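Local structure of putative neuraminyllactose-binding hemagglutinin homolog (Helicobacter pylori, 3BGH) at residues V39-P44 with L98-D103; L64-S69 with V79-D84; Y131-F136 with I145-I150. The protein is an outer-membrane lipoprotein and putative adhesin that may bind sialylated, neuraminyllactose-type receptors. All coordinates share one frame; numbering follows the deposited sequence.

Contact 1. Residues V39-P44 with L98-D103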
loop_
_atom_site.group_PDB
_atom_site.type_symbol
_atom_site.label_atom_id
_atom_site.label_comp_id
_atom_site.label_asym_id
_atom_site.label_seq_id
_atom_site.Cartn_x
_atom_site.Cartn_y
_atom_site.Cartn_z
ATOM N N VAL A 39 8.903 -13.058 25.336
ATOM C CA VAL A 39 8.925 -12.614 23.917
ATOM C C VAL A 39 9.635 -11.275 23.730
ATOM O O VAL A 39 9.418 -10.338 24.493
ATOM C CB VAL A 39 7.513 -12.549 23.251
ATOM C CG1 VAL A 39 6.634 -13.707 23.683
ATOM C CG2 VAL A 39 6.834 -11.258 23.545
ATOM N N VAL A 40 10.483 -11.192 22.722
ATOM C CA VAL A 40 11.133 -9.943 22.371
ATOM C C VAL A 40 10.249 -9.149 21.401
ATOM O O VAL A 40 9.817 -9.667 20.374
ATOM C CB VAL A 40 12.493 -10.204 21.726
ATOM C CG1 VAL A 40 13.147 -8.907 21.314
ATOM C CG2 VAL A 40 13.380 -10.916 22.673
ATOM N N LEU A 41 9.976 -7.892 21.739
ATOM C CA LEU A 41 9.166 -7.033 20.893
ATOM C C LEU A 41 10.025 -5.912 20.360
ATOM O O LEU A 41 10.611 -5.177 21.138
ATOM C CB LEU A 41 8.012 -6.467 21.699
ATOM C CG LEU A 41 6.788 -6.072 20.891
ATOM C CD1 LEU A 41 6.126 -7.347 20.422
ATOM C CD2 LEU A 41 5.838 -5.240 21.728
ATOM N N ILE A 42 10.122 -5.804 19.042
ATOM C CA ILE A 42 10.911 -4.760 18.377
ATOM C C ILE A 42 9.985 -3.607 17.979
ATOM O O ILE A 42 8.815 -3.843 17.707
ATOM C CB ILE A 42 11.647 -5.322 17.153
ATOM C CG1 ILE A 42 12.617 -6.395 17.620
ATOM C CG2 ILE A 42 12.427 -4.254 16.423
ATOM C CD1 ILE A 42 13.514 -6.898 16.544
ATOM N N GLU A 43 10.492 -2.370 17.995
ATOM C CA GLU A 43 9.669 -1.199 17.723
ATOM C C GLU A 43 9.211 -1.305 16.265
ATOM O O GLU A 43 10.053 -1.517 15.401
ATOM C CB GLU A 43 10.459 0.106 17.971
ATOM C CG GLU A 43 9.612 1.425 17.999
ATOM C CD GLU A 43 10.429 2.693 18.388
ATOM O OE1 GLU A 43 11.475 2.991 17.731
ATOM O OE2 GLU A 43 10.000 3.417 19.328
ATOM N N PRO A 44 7.891 -1.176 15.998
ATOM C CA PRO A 44 7.344 -1.379 14.660
ATOM C C PRO A 44 7.862 -0.311 13.710
ATOM O O PRO A 44 7.963 0.855 14.093
ATOM C CB PRO A 44 5.831 -1.191 14.856
ATOM C CG PRO A 44 5.584 -1.401 16.273
ATOM C CD PRO A 44 6.822 -0.805 16.935
ATOM N N LEU A 98 10.487 -16.095 21.300
ATOM C CA LEU A 98 10.004 -15.525 20.068
ATOM C C LEU A 98 10.500 -14.094 20.003
ATOM O O LEU A 98 10.648 -13.434 21.037
ATOM C CB LEU A 98 8.474 -15.555 20.137
ATOM C CG LEU A 98 7.514 -15.084 19.068
ATOM C CD1 LEU A 98 8.021 -15.356 17.668
ATOM C CD2 LEU A 98 6.193 -15.806 19.270
ATOM N N VAL A 99 10.797 -13.636 18.789
ATOM C CA VAL A 99 10.992 -12.216 18.518
ATOM C C VAL A 99 9.901 -11.802 17.550
ATOM O O VAL A 99 9.780 -12.385 16.492
ATOM C CB VAL A 99 12.320 -11.937 17.852
ATOM C CG1 VAL A 99 12.533 -10.427 17.732
ATOM C CG2 VAL A 99 13.439 -12.562 18.632
ATOM N N LEU A 100 9.100 -10.821 17.936
ATOM C CA LEU A 100 8.078 -10.262 17.100
ATOM C C LEU A 100 8.583 -8.941 16.548
ATOM O O LEU A 100 9.231 -8.159 17.239
ATOM C CB LEU A 100 6.807 -10.057 17.896
ATOM C CG LEU A 100 6.013 -11.273 18.376
ATOM C CD1 LEU A 100 4.817 -10.764 19.145
ATOM C CD2 LEU A 100 5.540 -12.105 17.194
ATOM N N ARG A 101 8.259 -8.701 15.284
ATOM C CA ARG A 101 8.952 -7.722 14.458
ATOM C C ARG A 101 8.023 -7.296 13.285
ATOM O O ARG A 101 7.822 -8.048 12.330
ATOM C CB ARG A 101 10.287 -8.355 13.989
ATOM C CG ARG A 101 10.921 -7.736 12.811
ATOM C CD ARG A 101 12.416 -7.975 12.810
ATOM N NE ARG A 101 13.091 -6.777 12.298
ATOM C CZ ARG A 101 14.351 -6.734 11.868
ATOM N NH1 ARG A 101 15.103 -7.830 11.856
ATOM N NH2 ARG A 101 14.861 -5.583 11.441
ATOM N N MET A 102 7.453 -6.102 13.412
ATOM C CA MET A 102 6.414 -5.584 12.549
ATOM C C MET A 102 6.947 -4.529 11.556
ATOM O O MET A 102 7.533 -3.524 11.963
ATOM C CB MET A 102 5.285 -4.974 13.395
ATOM C CG MET A 102 3.943 -4.909 12.667
ATOM S SD MET A 102 2.665 -3.997 13.590
ATOM C CE MET A 102 3.011 -4.639 15.274
ATOM N N ASP A 103 6.732 -4.774 10.262
ATOM C CA ASP A 103 7.080 -3.835 9.222
ATOM C C ASP A 103 5.926 -3.626 8.236
ATOM O O ASP A 103 5.098 -4.516 8.029
ATOM C CB ASP A 103 8.347 -4.292 8.494
ATOM C CG ASP A 103 9.522 -4.561 9.460
ATOM O OD1 ASP A 103 10.443 -3.716 9.538
ATOM O OD2 ASP A 103 9.527 -5.620 10.143
#

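Contact 2. Residues L64-S69 with V79-D84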
loop_
_atom_site.group_PDB
_atom_site.type_symbol
_atom_site.label_atom_id
_atom_site.label_comp_id
_atom_site.label_asym_id
_atom_site.label_seq_id
_atom_site.Cartn_x
_atom_site.Cartn_y
_atom_site.Cartn_z
ATOM N N LEU A 64 1.231 0.966 19.263
ATOM C CA LEU A 64 1.156 -0.466 18.935
ATOM C C LEU A 64 2.138 -1.215 19.807
ATOM O O LEU A 64 1.884 -2.311 20.292
ATOM C CB LEU A 64 1.491 -0.726 17.446
ATOM C CG LEU A 64 0.470 -0.520 16.321
ATOM C CD1 LEU A 64 1.061 -0.985 14.982
ATOM C CD2 LEU A 64 -0.842 -1.291 16.567
ATOM N N PHE A 65 3.277 -0.574 19.998
ATOM C CA PHE A 65 4.389 -1.123 20.733
ATOM C C PHE A 65 4.006 -1.296 22.215
ATOM O O PHE A 65 4.222 -2.358 22.805
ATOM C CB PHE A 65 5.544 -0.159 20.541
ATOM C CG PHE A 65 6.862 -0.680 20.976
ATOM C CD1 PHE A 65 7.217 -1.999 20.750
ATOM C CD2 PHE A 65 7.765 0.169 21.600
ATOM C CE1 PHE A 65 8.462 -2.482 21.153
ATOM C CE2 PHE A 65 9.004 -0.294 22.012
ATOM C CZ PHE A 65 9.363 -1.623 21.790
ATOM N N LEU A 66 3.391 -0.283 22.809
ATOM C CA LEU A 66 3.132 -0.329 24.242
ATOM C C LEU A 66 1.966 -1.251 24.485
ATOM O O LEU A 66 2.025 -2.124 25.352
ATOM C CB LEU A 66 2.861 1.060 24.829
ATOM C CG LEU A 66 3.950 2.146 24.712
ATOM C CD1 LEU A 66 3.380 3.458 25.182
ATOM C CD2 LEU A 66 5.228 1.806 25.488
ATOM N N GLN A 67 0.926 -1.083 23.684
ATOM C CA GLN A 67 -0.235 -1.927 23.751
ATOM C C GLN A 67 0.038 -3.411 23.538
ATOM O O GLN A 67 -0.555 -4.250 24.196
ATOM C CB GLN A 67 -1.258 -1.446 22.771
ATOM C CG GLN A 67 -1.828 -0.089 23.135
ATOM C CD GLN A 67 -3.318 -0.110 23.025
ATOM O OE1 GLN A 67 -3.879 0.212 21.968
ATOM N NE2 GLN A 67 -3.983 -0.564 24.094
ATOM N N LEU A 68 0.916 -3.743 22.608
ATOM C CA LEU A 68 1.260 -5.128 22.407
ATOM C C LEU A 68 2.043 -5.674 23.586
ATOM O O LEU A 68 1.932 -6.849 23.906
ATOM C CB LEU A 68 2.019 -5.333 21.110
ATOM C CG LEU A 68 1.004 -5.596 20.024
ATOM C CD1 LEU A 68 1.657 -5.380 18.668
ATOM C CD2 LEU A 68 0.371 -7.037 20.186
ATOM N N SER A 69 2.852 -4.829 24.215
ATOM C CA SER A 69 3.477 -5.228 25.472
ATOM C C SER A 69 2.393 -5.478 26.536
ATOM O O SER A 69 2.390 -6.546 27.149
ATOM C CB SER A 69 4.535 -4.231 25.912
ATOM O OG SER A 69 5.651 -4.306 25.036
ATOM N N VAL A 79 8.027 -9.542 28.666
ATOM C CA VAL A 79 8.200 -8.815 27.431
ATOM C C VAL A 79 9.443 -7.928 27.522
ATOM O O VAL A 79 9.551 -7.102 28.423
ATOM C CB VAL A 79 6.966 -7.951 27.131
ATOM C CG1 VAL A 79 7.101 -7.310 25.785
ATOM C CG2 VAL A 79 5.714 -8.781 27.182
ATOM N N SER A 80 10.368 -8.113 26.583
ATOM C CA SER A 80 11.542 -7.272 26.460
ATOM C C SER A 80 11.461 -6.451 25.169
ATOM O O SER A 80 11.205 -6.987 24.088
ATOM C CB SER A 80 12.813 -8.112 26.473
ATOM O OG SER A 80 12.840 -8.968 27.605
ATOM N N GLN A 81 11.693 -5.152 25.322
ATOM C CA GLN A 81 11.498 -4.159 24.294
ATOM C C GLN A 81 12.844 -3.652 23.788
ATOM O O GLN A 81 13.730 -3.366 24.576
ATOM C CB GLN A 81 10.729 -2.967 24.867
ATOM C CG GLN A 81 9.354 -3.234 25.402
ATOM C CD GLN A 81 8.709 -1.951 25.898
ATOM O OE1 GLN A 81 9.398 -0.953 26.158
ATOM N NE2 GLN A 81 7.393 -1.954 26.019
ATOM N N PHE A 82 12.990 -3.534 22.476
ATOM C CA PHE A 82 14.197 -2.961 21.879
ATOM C C PHE A 82 13.772 -2.164 20.661
ATOM O O PHE A 82 12.637 -2.311 20.209
ATOM C CB PHE A 82 15.191 -4.070 21.506
ATOM C CG PHE A 82 15.698 -4.853 22.694
ATOM C CD1 PHE A 82 16.717 -4.344 23.501
ATOM C CD2 PHE A 82 15.139 -6.095 23.019
ATOM C CE1 PHE A 82 17.184 -5.058 24.609
ATOM C CE2 PHE A 82 15.592 -6.820 24.118
ATOM C CZ PHE A 82 16.621 -6.298 24.914
ATOM N N LYS A 83 14.647 -1.312 20.136
ATOM C CA LYS A 83 14.291 -0.540 18.945
ATOM C C LYS A 83 14.774 -1.142 17.621
ATOM O O LYS A 83 14.236 -0.812 16.566
ATOM C CB LYS A 83 14.696 0.932 19.068
ATOM C CG LYS A 83 13.609 1.770 19.736
ATOM C CD LYS A 83 14.020 3.239 19.964
ATOM C CE LYS A 83 12.995 3.933 20.900
ATOM N NZ LYS A 83 13.254 5.402 21.072
ATOM N N ASP A 84 15.781 -2.014 17.685
ATOM C CA ASP A 84 16.300 -2.735 16.517
ATOM C C ASP A 84 16.739 -4.124 16.996
ATOM O O ASP A 84 17.020 -4.302 18.189
ATOM C CB ASP A 84 17.477 -1.983 15.872
ATOM C CG ASP A 84 17.064 -0.622 15.256
ATOM O OD1 ASP A 84 16.136 -0.565 14.412
ATOM O OD2 ASP A 84 17.691 0.405 15.600
#

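Contact 3. Residues Y131-F136 with I145-I150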
loop_
_atom_site.group_PDB
_atom_site.type_symbol
_atom_site.label_atom_id
_atom_site.label_comp_id
_atom_site.label_asym_id
_atom_site.label_seq_id
_atom_site.Cartn_x
_atom_site.Cartn_y
_atom_site.Cartn_z
ATOM N N TYR A 131 -0.280 -2.091 4.131
ATOM C CA TYR A 131 -0.256 -3.452 4.516
ATOM C C TYR A 131 0.799 -3.598 5.637
ATOM O O TYR A 131 1.902 -3.066 5.542
ATOM C CB TYR A 131 0.085 -4.320 3.275
ATOM C CG TYR A 131 0.030 -5.799 3.525
ATOM C CD1 TYR A 131 -1.102 -6.548 3.204
ATOM C CD2 TYR A 131 1.119 -6.466 4.099
ATOM C CE1 TYR A 131 -1.162 -7.937 3.460
ATOM C CE2 TYR A 131 1.080 -7.869 4.342
ATOM C CZ TYR A 131 -0.051 -8.577 4.006
ATOM O OH TYR A 131 -0.059 -9.919 4.269
ATOM N N LEU A 132 0.423 -4.282 6.708
ATOM C CA LEU A 132 1.334 -4.556 7.798
ATOM C C LEU A 132 1.691 -6.011 7.899
ATOM O O LEU A 132 0.836 -6.908 7.809
ATOM C CB LEU A 132 0.742 -4.093 9.105
ATOM C CG LEU A 132 1.247 -2.722 9.519
ATOM C CD1 LEU A 132 0.767 -1.635 8.574
ATOM C CD2 LEU A 132 0.799 -2.408 10.952
ATOM N N ASN A 133 2.969 -6.246 8.120
ATOM C CA ASN A 133 3.434 -7.585 8.301
ATOM C C ASN A 133 4.079 -7.816 9.653
ATOM O O ASN A 133 5.124 -7.229 9.969
ATOM C CB ASN A 133 4.439 -7.924 7.228
ATOM C CG ASN A 133 4.701 -9.385 7.165
ATOM O OD1 ASN A 133 3.816 -10.177 6.772
ATOM N ND2 ASN A 133 5.900 -9.783 7.564
ATOM N N LEU A 134 3.473 -8.706 10.435
ATOM C CA LEU A 134 4.085 -9.188 11.662
ATOM C C LEU A 134 4.964 -10.436 11.421
ATOM O O LEU A 134 4.441 -11.488 11.085
ATOM C CB LEU A 134 2.996 -9.480 12.678
ATOM C CG LEU A 134 3.441 -9.893 14.086
ATOM C CD1 LEU A 134 4.365 -8.852 14.673
ATOM C CD2 LEU A 134 2.225 -10.033 14.948
ATOM N N ASN A 135 6.289 -10.315 11.626
ATOM C CA ASN A 135 7.198 -11.479 11.519
ATOM C C ASN A 135 7.467 -12.208 12.839
ATOM O O ASN A 135 7.740 -11.586 13.862
ATOM C CB ASN A 135 8.518 -11.126 10.790
ATOM C CG ASN A 135 8.436 -11.348 9.264
ATOM O OD1 ASN A 135 7.415 -11.782 8.748
ATOM N ND2 ASN A 135 9.529 -11.090 8.555
ATOM N N PHE A 136 7.373 -13.531 12.812
ATOM C CA PHE A 136 7.690 -14.360 13.963
ATOM C C PHE A 136 9.075 -14.943 13.744
ATOM O O PHE A 136 9.296 -15.704 12.808
ATOM C CB PHE A 136 6.660 -15.500 14.148
ATOM C CG PHE A 136 5.266 -15.040 14.474
ATOM C CD1 PHE A 136 4.662 -15.429 15.657
ATOM C CD2 PHE A 136 4.535 -14.259 13.584
ATOM C CE1 PHE A 136 3.348 -15.035 15.948
ATOM C CE2 PHE A 136 3.217 -13.843 13.889
ATOM C CZ PHE A 136 2.638 -14.217 15.061
ATOM N N ILE A 145 10.034 -17.586 10.980
ATOM C CA ILE A 145 9.272 -18.829 11.031
ATOM C C ILE A 145 7.846 -18.631 10.478
ATOM O O ILE A 145 7.251 -19.542 9.893
ATOM C CB ILE A 145 9.269 -19.419 12.476
ATOM C CG1 ILE A 145 10.484 -20.321 12.685
ATOM C CG2 ILE A 145 8.052 -20.300 12.759
ATOM C CD1 ILE A 145 11.751 -19.592 12.989
ATOM N N HIS A 146 7.295 -17.438 10.637
ATOM C CA HIS A 146 5.926 -17.238 10.260
ATOM C C HIS A 146 5.659 -15.777 10.032
ATOM O O HIS A 146 6.184 -14.946 10.770
ATOM C CB HIS A 146 5.022 -17.762 11.369
ATOM C CG HIS A 146 3.586 -17.714 11.005
ATOM N ND1 HIS A 146 3.017 -18.626 10.145
ATOM C CD2 HIS A 146 2.619 -16.819 11.306
ATOM C CE1 HIS A 146 1.736 -18.336 9.988
ATOM N NE2 HIS A 146 1.477 -17.234 10.666
ATOM N N SER A 147 4.841 -15.464 9.029
ATOM C CA SER A 147 4.489 -14.089 8.712
ATOM C C SER A 147 2.986 -13.953 8.762
ATOM O O SER A 147 2.289 -14.744 8.146
ATOM C CB SER A 147 4.973 -13.691 7.303
ATOM O OG SER A 147 6.387 -13.726 7.196
ATOM N N PHE A 148 2.492 -12.931 9.461
ATOM C CA PHE A 148 1.049 -12.716 9.554
ATOM C C PHE A 148 0.802 -11.285 9.078
ATOM O O PHE A 148 1.439 -10.350 9.546
ATOM C CB PHE A 148 0.540 -12.972 10.985
ATOM C CG PHE A 148 -0.824 -12.376 11.279
ATOM C CD1 PHE A 148 -0.933 -11.215 12.027
ATOM C CD2 PHE A 148 -1.994 -12.983 10.822
ATOM C CE1 PHE A 148 -2.186 -10.641 12.337
ATOM C CE2 PHE A 148 -3.281 -12.421 11.084
ATOM C CZ PHE A 148 -3.372 -11.242 11.862
ATOM N N GLY A 149 -0.089 -11.142 8.105
ATOM C CA GLY A 149 -0.352 -9.857 7.482
ATOM C C GLY A 149 -1.683 -9.237 7.874
ATOM O O GLY A 149 -2.658 -9.929 8.138
ATOM N N ILE A 150 -1.708 -7.910 7.960
ATOM C CA ILE A 150 -2.946 -7.202 8.060
ATOM C C ILE A 150 -2.920 -6.209 6.936
ATOM O O ILE A 150 -2.006 -5.370 6.840
ATOM C CB ILE A 150 -3.127 -6.506 9.400
ATOM C CG1 ILE A 150 -2.700 -7.416 10.555
ATOM C CG2 ILE A 150 -4.556 -6.071 9.555
ATOM C CD1 ILE A 150 -1.331 -7.065 11.149
#

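Contact 1. Residues V39-P44 with L98-D103
Three backbone bonds zip segments 39-44 and 98-103 together in parallel: Val40 N gives to Leu98 O (2.8 Å), Val40 O takes Leu100 N (2.8 Å), and Ile42 N reaches Leu100 O at 3.1 Å. All are close to straight, and Leu100 N arrives nearly along the C=O axis of Val40. On one face Val40 and Val99 stand side by side, each with CG1 anti to its backbone N, and their CG1 atoms meet at 3.9 Å. Ile42 crosses obliquely to the same group, its CD1 3.9 Å from Val99 CG1 and also against CD of Arg101. This is the inner of the two parallel pairings of a mixed sheet, in which strand 38-48 lies between strands 78-82 and 98-114. On the other face Leu41 CD1 sits 3.8 Å from Leu100 CB. Past Ile42 no further N-H...O bond joins the segments; Pro44 CB rests on Met102 CB (4.1 Å) and its CA faces Met102 O in a CA-H...O contact. Farther out, helix 54-73 covers the Leu41 face through Phe65 and Ser69, Leu98 and Leu100 lean on Phe136, and Val40 and Ile42 pack on loop residues Ile88 and Ala85.

Contact 2. Residues L64-S69 with V79-D84
Phe65 swings its ring toward the strand because CG lies anti to the backbone N (chi1 -168°), although its CB sets off across the line between helix and strand. Gln81 answers from the strand with CG anti to its carbonyl carbon and a chain extended beyond CG, so that its amide reaches the helix. Ser69 has OG anti to its carbonyl carbon, which leaves the hydroxyl beside its own backbone N and facing that amide.

Gln81 NE2 donates to Ser69 OG at 3.1 Å. The bond is nearly straight and lies in the amide plane, which suits the in-plane N-H and would tend to hold the carboxamide in this rotation. The same OG gives a weak bond back to Phe65 O one helical turn earlier (3.3 Å), so the hydroxyl accepts from the strand while donating to its own helix. The Phe65 ring touches with its tip: CZ lies 3.6 Å from Gln81 CB and 3.7 Å from Phe82 O, both met obliquely, and the ring and amide planes are 28° apart. Two residues earlier on the strand, Val79 CG1, anti to its backbone N, comes within 3.4 Å of Ser69 OG. Leu66, itself exposed, comes only to the fringe, its CD2 4.4 Å from Gln81 NE2.

Helix 54-73 is the crossover of a beta-alpha-beta unit whose strands are 38-48 and 78-82, and its segment 64-69 runs almost antiparallel to strand residues 79-82, at 166°. Phe65 and Ser69 also lie on Leu41 of the neighbouring strand, while Val79 meets Leu72 and Glu73 farther along the helix. Away from the sheet edge, Leu64 and Leu68 pack against helix 186-208, and on the strand's other face Phe82 leans on Ile88 and Pro89.

Contact 3. Residues Y131-F136 with I145-I150
Phe136 is the tightly packed end of this antiparallel pairing. Its ring, set by CG anti to the carbonyl carbon (chi1 -65°), takes the edge of His146 over one face in a T-shaped stack, with centroids 5.4 Å apart and planes at 79°. Phe136 CE2 also lies 4.0 Å from Phe148 CB, and Leu98, Leu100 and Leu209 touch the same side chain. Phe148 presents a ring edge to Leu134 CB, and Leu132 meets Ile150; helix 186-208 packs on this face. Strands 123-137 and 144-161 form a beta hairpin, with paired backbone bonds at Leu132-Ile150 and Leu134-Phe148. At Phe136 the regular ladder gives way to a classic beta bulge: Phe136 O accepts a straight bond from Ile145 N (2.7 Å) and a weak one from His146 N (3.4 Å). The opposite face carries small polar groups and a glycine, and meets across the strands mainly by hydrogen bonds. Ser147 OG donates to Asn135 OD1 at 2.7 Å, from above the carbonyl plane, and Asn133 ND2 adds a weak bond to the same oxygen. Tyr131 lies across Gly149, its OH 3.2 Å from Gly149 CA, with Ile150 O over one ring face. Ser147 OG is hydrogen-bonded to Val113 N, and Asn135 ND2 to Asp111 O, of the second subunit, which covers part of this side. On the aromatic face, His146 ND1 hydrogen-bonds Glu115 of the second subunit.

How the contacts relate
All three contacts reach one mixed sheet with strand order 78-82, 38-48, 98-114, 123-137, 144-161; contact 2 sets helix 54-73 against its first strand. Contact 2 lies about 7 Å from contact 1, centre to centre, and falls within the chain between the two strands of contact 1; Leu41 N probably bonds Ser80 O (2.8 Å). Contact 3 follows later in the chain, its centre about 10 Å from that of contact 1, and probable bonds from Asn133 N to Asp103 O (2.7 Å) and from Asn135 N to Arg101 O (2.8 Å) join the two. Contacts 2 and 3, about 16 Å apart by centres, meet where Leu64 CD1 approaches Leu132 CD2 at 4.3 Å.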